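Local coordinates for extracellular solute-binding protein, family 3 (Methylophaga aminisulfidivorans MP, PDB 5SV6) that is of unknown function, though its periplasmic binding protein-like architecture and link to methanol dehydrogenase suggest a part in the methanol oxidation system, at residues 98-103 with 115-120; 255-260 with 266-271. All blocks are in the same frame, centred on the assembly; numbering follows the deposited sequence.

Overall arrangement
Two contacts of one lobe illustrate how a mixed sheet is covered on both faces by helices. Contact 1 joins the C-terminal end of helix 94-99 to the approach to strand 118-133 and is partly buried, two of its touching residues lying inside and two at the surface. Contact 2, wholly buried, sets helix 262-274 on the end of strand 247-257. Their centres are about 10 Å apart, and the two strands are neighbours, joined by Ser120 N to Ile255 O and Ala118 N to Val257 O. Both contacts are apolar, but at the exposed side of contact 1 a leucine methyl also meets a backbone carbonyl, whereas contact 2 is branched aliphatic carbon throughout.

Contact 1 (98-103 with 115-120); sequences KLLKNQ and PRVATS
Leu99, in the last turn of helix 94-99, and Leu100, in the turn that follows, make a small apolar contact with Arg116 and Val117, which lead into strand 118-133. It illustrates how the end of a helix packs against the approach to a strand through a few methyl groups, with no hydrogen bond passing between the segments. The inner pair is Leu99 CD2 against Val117 CG1 at 3.7 Å, two buried side chains that meet at an oblique angle. With CG of Leu99 anti to the backbone N (chi1 -180°), the isobutyl group extends from the helix towards the valine. Leu100 lies further out: its CD2 approaches the carbonyl oxygen Arg116 O at 3.7 Å, while CD1 stands 4.4 Å from Arg116 CB. Toward this segment the arginine offers its carbonyl oxygen and CB; its guanidinium group forms a salt bridge with Asp114. The same CD2 of Leu100 is also 4.2 Å from Val117 CG1, so this one valine methyl is approached by both leucines.

A Schellman motif closes the helix, with Asn102 at positive phi, Gln103 N bonded to Lys98 O at 3.0 Å and Asn102 N to Leu99 O at 3.1 Å. Lys98 O also accepts from Lys101 N, the two donors arriving from opposite faces of the carbonyl plane. Val95, one turn earlier in helix 94-99, touches Leu100, Arg116 and Val117. Val117 in turn packs on Ala256 of strand 247-257, which points away from helix 262-274, consistent with the two helices lying against opposite faces of the sheet.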
loop_
_atom_site.group_PDB
_atom_site.type_symbol
_atom_site.label_atom_id
_atom_site.label_comp_id
_atom_site.label_asym_id
_atom_site.label_seq_id
_atom_site.Cartn_x
_atom_site.Cartn_y
_atom_site.Cartn_z
ATOM N N LYS A 98 2.968 2.249 -18.275
ATOM C CA LYS A 98 3.144 3.676 -18.483
ATOM C C LYS A 98 4.614 4.097 -18.447
ATOM O O LYS A 98 5.167 4.548 -19.464
ATOM C CB LYS A 98 2.317 4.466 -17.458
ATOM C CG LYS A 98 0.821 4.516 -17.767
ATOM C CD LYS A 98 0.578 5.270 -19.073
ATOM C CE LYS A 98 -0.886 5.645 -19.275
ATOM N NZ LYS A 98 -1.710 4.458 -19.614
ATOM N N LEU A 99 5.236 3.958 -17.278
ATOM C CA LEU A 99 6.627 4.393 -17.089
ATOM C C LEU A 99 7.581 3.719 -18.071
ATOM O O LEU A 99 8.325 4.385 -18.787
ATOM C CB LEU A 99 7.085 4.096 -15.663
ATOM C CG LEU A 99 8.509 4.492 -15.284
ATOM C CD1 LEU A 99 8.656 6.004 -15.256
ATOM C CD2 LEU A 99 8.872 3.889 -13.954
ATOM N N LEU A 100 7.563 2.391 -18.104
ATOM C CA LEU A 100 8.504 1.653 -18.952
ATOM C C LEU A 100 8.180 1.755 -20.439
ATOM O O LEU A 100 8.941 1.269 -21.279
ATOM C CB LEU A 100 8.575 0.186 -18.524
ATOM C CG LEU A 100 9.136 -0.066 -17.123
ATOM C CD1 LEU A 100 9.109 -1.559 -16.768
ATOM C CD2 LEU A 100 10.551 0.510 -17.010
ATOM N N LYS A 101 7.047 2.379 -20.759
ATOM C CA LYS A 101 6.637 2.600 -22.145
ATOM C C LYS A 101 6.732 4.072 -22.516
ATOM O O LYS A 101 6.179 4.511 -23.537
ATOM C CB LYS A 101 5.213 2.085 -22.378
ATOM C CG LYS A 101 5.108 0.570 -22.289
ATOM C CD LYS A 101 3.756 0.091 -22.799
ATOM C CE LYS A 101 3.733 -1.423 -22.998
ATOM N NZ LYS A 101 3.648 -2.183 -21.720
ATOM N N ASN A 102 7.432 4.830 -21.674
ATOM C CA ASN A 102 7.733 6.234 -21.948
ATOM C C ASN A 102 6.525 7.169 -22.030
ATOM O O ASN A 102 6.585 8.200 -22.696
ATOM C CB ASN A 102 8.592 6.369 -23.213
ATOM C CG ASN A 102 9.941 5.698 -23.068
ATOM O OD1 ASN A 102 10.860 6.256 -22.466
ATOM N ND2 ASN A 102 10.067 4.495 -23.619
ATOM N N GLN A 103 5.440 6.826 -21.342
ATOM C CA GLN A 103 4.237 7.661 -21.338
ATOM C C GLN A 103 4.311 8.719 -20.249
ATOM O O GLN A 103 3.506 9.648 -20.208
ATOM C CB GLN A 103 2.996 6.801 -21.107
ATOM C CG GLN A 103 2.776 5.720 -22.136
ATOM C CD GLN A 103 2.542 6.275 -23.514
ATOM O OE1 GLN A 103 3.392 6.151 -24.400
ATOM N NE2 GLN A 103 1.383 6.898 -23.712
ATOM N N PRO A 115 13.485 -4.211 -9.103
ATOM C CA PRO A 115 14.472 -4.512 -10.149
ATOM C C PRO A 115 14.158 -3.888 -11.503
ATOM O O PRO A 115 15.047 -3.785 -12.350
ATOM C CB PRO A 115 14.413 -6.044 -10.260
ATOM C CG PRO A 115 13.825 -6.492 -8.945
ATOM C CD PRO A 115 12.831 -5.432 -8.598
ATOM N N ARG A 116 12.916 -3.474 -11.695
ATOM C CA ARG A 116 12.430 -3.048 -12.996
ATOM C C ARG A 116 12.798 -1.610 -13.338
ATOM O O ARG A 116 12.677 -1.188 -14.490
ATOM C CB ARG A 116 10.911 -3.208 -13.058
ATOM C CG ARG A 116 10.434 -4.663 -12.889
ATOM C CD ARG A 116 8.918 -4.734 -12.710
ATOM N NE ARG A 116 8.470 -3.920 -11.583
ATOM C CZ ARG A 116 7.214 -3.536 -11.388
ATOM N NH1 ARG A 116 6.275 -3.886 -12.249
ATOM N NH2 ARG A 116 6.898 -2.791 -10.340
ATOM N N VAL A 117 13.229 -0.865 -12.328
ATOM C CA VAL A 117 13.342 0.586 -12.430
ATOM C C VAL A 117 14.514 1.068 -11.593
ATOM O O VAL A 117 15.123 0.280 -10.864
ATOM C CB VAL A 117 12.044 1.263 -11.906
ATOM C CG1 VAL A 117 10.877 1.020 -12.853
ATOM C CG2 VAL A 117 11.701 0.761 -10.503
ATOM N N ALA A 118 14.858 2.351 -11.701
ATOM C CA ALA A 118 15.732 2.948 -10.694
ATOM C C ALA A 118 14.857 3.509 -9.575
ATOM O O ALA A 118 13.791 4.080 -9.840
ATOM C CB ALA A 118 16.614 4.045 -11.305
ATOM N N THR A 119 15.289 3.346 -8.327
ATOM C CA THR A 119 14.497 3.815 -7.199
ATOM C C THR A 119 15.255 4.884 -6.412
ATOM O O THR A 119 16.471 4.811 -6.248
ATOM C CB THR A 119 14.084 2.671 -6.243
ATOM O OG1 THR A 119 15.223 1.853 -5.965
ATOM C CG2 THR A 119 12.994 1.811 -6.868
ATOM N N SER A 120 14.516 5.866 -5.926
ATOM C CA SER A 120 15.092 6.957 -5.163
ATOM C C SER A 120 15.501 6.447 -3.787
ATOM O O SER A 120 15.168 5.313 -3.408
ATOM C CB SER A 120 14.036 8.047 -4.984
ATOM O OG SER A 120 13.050 7.615 -4.057
#

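Contact 2 (255-260 with 266-271); sequences IAVRSD and KEINTA
Val257 CG1 and Ile268 CD1 meet tip to tip at 3.5 Å, the closest approach between strand 247-257 and helix 262-274 in this contact. Ile268 is the single residue of segment 266-271 that touches the strand, and both its branches take part. CG2 meets Ile255 alone, resting 4.0 Å from both CB and CG1 of that residue, and the two isoleucines cross at a slant. The extension of the longer branch (chi2 170°) carries CD1 away from the helix to Val257, and on the way it comes within 4.1 Å of Ile255 CG2.

Ile255 and Val257 face the helix together because they are two residues apart in an extended strand, while Ala256 between them points the other way. Backbone bonds hold this strand from both sides: strand 118-133 pairs with it along one, and Val107 of strand 106-111 pairs with Ala256 on the other. Ile268 also packs on Ser120, and next to it Asn269 OD1 accepts from Asp121 N, a polar tie between the helix and strand 118-133. Val106 touches both isoleucines and extends the apolar layer. Strand 247-257 thus runs through a short turn into helix 262-274, which packs back on it, as in the alpha/beta lobes of periplasmic binding proteins.

Were Ile268 cut back to alanine, the loss of CG2 and CD1 would probably leave Val257 CG1 without its tip contact and a gap beside Ile255, which keeps its other neighbours. All three touching side chains are buried and none is polar, so this contact depends on close packing and burial of aliphatic surface, with the polar tie of Asn269 lying beside it.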
loop_
_atom_site.group_PDB
_atom_site.type_symbol
_atom_site.label_atom_id
_atom_site.label_comp_id
_atom_site.label_asym_id
_atom_site.label_seq_id
_atom_site.Cartn_x
_atom_site.Cartn_y
_atom_site.Cartn_z
ATOM N N ILE A 255 10.400 6.658 -4.886
ATOM C CA ILE A 255 9.970 7.120 -6.209
ATOM C C ILE A 255 10.659 6.240 -7.242
ATOM O O ILE A 255 11.804 5.849 -7.027
ATOM C CB ILE A 255 10.438 8.575 -6.462
ATOM C CG1 ILE A 255 9.958 9.524 -5.356
ATOM C CG2 ILE A 255 9.996 9.056 -7.827
ATOM C CD1 ILE A 255 8.464 9.662 -5.255
ATOM N N ALA A 256 9.992 5.940 -8.360
ATOM C CA ALA A 256 10.622 5.166 -9.431
ATOM C C ALA A 256 10.705 5.969 -10.719
ATOM O O ALA A 256 9.769 6.698 -11.070
ATOM C CB ALA A 256 9.857 3.867 -9.685
ATOM N N VAL A 257 11.832 5.834 -11.419
ATOM C CA VAL A 257 11.967 6.340 -12.786
ATOM C C VAL A 257 12.580 5.214 -13.621
ATOM O O VAL A 257 13.046 4.226 -13.063
ATOM C CB VAL A 257 12.887 7.585 -12.846
ATOM C CG1 VAL A 257 12.413 8.656 -11.868
ATOM C CG2 VAL A 257 14.328 7.204 -12.530
ATOM N N ARG A 258 12.588 5.346 -14.947
ATOM C CA ARG A 258 13.288 4.360 -15.782
ATOM C C ARG A 258 14.764 4.263 -15.392
ATOM O O ARG A 258 15.358 5.246 -14.966
ATOM C CB ARG A 258 13.168 4.708 -17.265
ATOM C CG ARG A 258 11.745 4.579 -17.825
ATOM C CD ARG A 258 11.724 5.057 -19.267
ATOM N NE ARG A 258 11.959 6.497 -19.346
ATOM C CZ ARG A 258 11.010 7.407 -19.162
ATOM N NH1 ARG A 258 9.775 7.021 -18.882
ATOM N NH2 ARG A 258 11.296 8.699 -19.246
ATOM N N SER A 259 15.351 3.078 -15.539
ATOM C CA SER A 259 16.719 2.829 -15.068
ATOM C C SER A 259 17.767 3.758 -15.694
ATOM O O SER A 259 18.783 4.082 -15.074
ATOM C CB SER A 259 17.100 1.367 -15.311
ATOM O OG SER A 259 18.482 1.168 -15.089
ATOM N N ASP A 260 17.514 4.200 -16.918
ATOM C CA ASP A 260 18.460 5.058 -17.628
ATOM C C ASP A 260 18.312 6.551 -17.288
ATOM O O ASP A 260 19.122 7.374 -17.728
ATOM C CB ASP A 260 18.294 4.865 -19.131
ATOM C CG ASP A 260 16.944 5.328 -19.620
ATOM O OD1 ASP A 260 15.985 4.523 -19.594
ATOM O OD2 ASP A 260 16.830 6.509 -20.006
ATOM N N LYS A 266 18.761 11.820 -9.725
ATOM C CA LYS A 266 19.546 12.678 -8.845
ATOM C C LYS A 266 18.753 13.917 -8.390
ATOM O O LYS A 266 18.811 14.292 -7.223
ATOM C CB LYS A 266 20.898 13.058 -9.490
ATOM C CG LYS A 266 21.832 11.857 -9.633
ATOM C CD LYS A 266 23.259 12.248 -10.025
ATOM C CE LYS A 266 23.294 13.020 -11.333
ATOM N NZ LYS A 266 24.695 13.403 -11.742
ATOM N N GLU A 267 18.007 14.540 -9.299
ATOM C CA GLU A 267 17.194 15.703 -8.935
ATOM C C GLU A 267 16.091 15.315 -7.948
ATOM O O GLU A 267 15.752 16.066 -7.033
ATOM C CB GLU A 267 16.566 16.349 -10.177
ATOM C CG GLU A 267 17.550 17.096 -11.066
ATOM C CD GLU A 267 16.862 17.910 -12.153
ATOM O OE1 GLU A 267 15.700 18.344 -11.957
ATOM O OE2 GLU A 267 17.491 18.117 -13.211
ATOM N N ILE A 268 15.531 14.130 -8.152
ATOM C CA ILE A 268 14.510 13.620 -7.263
ATOM C C ILE A 268 15.058 13.390 -5.855
ATOM O O ILE A 268 14.454 13.810 -4.877
ATOM C CB ILE A 268 13.871 12.335 -7.850
ATOM C CG1 ILE A 268 12.996 12.724 -9.048
ATOM C CG2 ILE A 268 13.057 11.617 -6.782
ATOM C CD1 ILE A 268 12.486 11.566 -9.886
ATOM N N ASN A 269 16.213 12.747 -5.754
ATOM C CA ASN A 269 16.814 12.504 -4.455
ATOM C C ASN A 269 17.109 13.808 -3.712
ATOM O O ASN A 269 16.916 13.908 -2.505
ATOM C CB ASN A 269 18.084 11.662 -4.602
ATOM C CG ASN A 269 17.778 10.182 -4.752
ATOM O OD1 ASN A 269 16.691 9.729 -4.377
ATOM N ND2 ASN A 269 18.732 9.422 -5.290
ATOM N N THR A 270 17.564 14.805 -4.455
ATOM C CA THR A 270 17.851 16.102 -3.871
ATOM C C THR A 270 16.566 16.722 -3.349
ATOM O O THR A 270 16.534 17.249 -2.241
ATOM C CB THR A 270 18.519 17.022 -4.912
ATOM O OG1 THR A 270 19.833 16.532 -5.175
ATOM C CG2 THR A 270 18.622 18.472 -4.417
ATOM N N ALA A 271 15.499 16.640 -4.144
ATOM C CA ALA A 271 14.236 17.248 -3.767
ATOM C C ALA A 271 13.627 16.537 -2.558
ATOM O O ALA A 271 13.097 17.184 -1.660
ATOM C CB ALA A 271 13.261 17.244 -4.937
#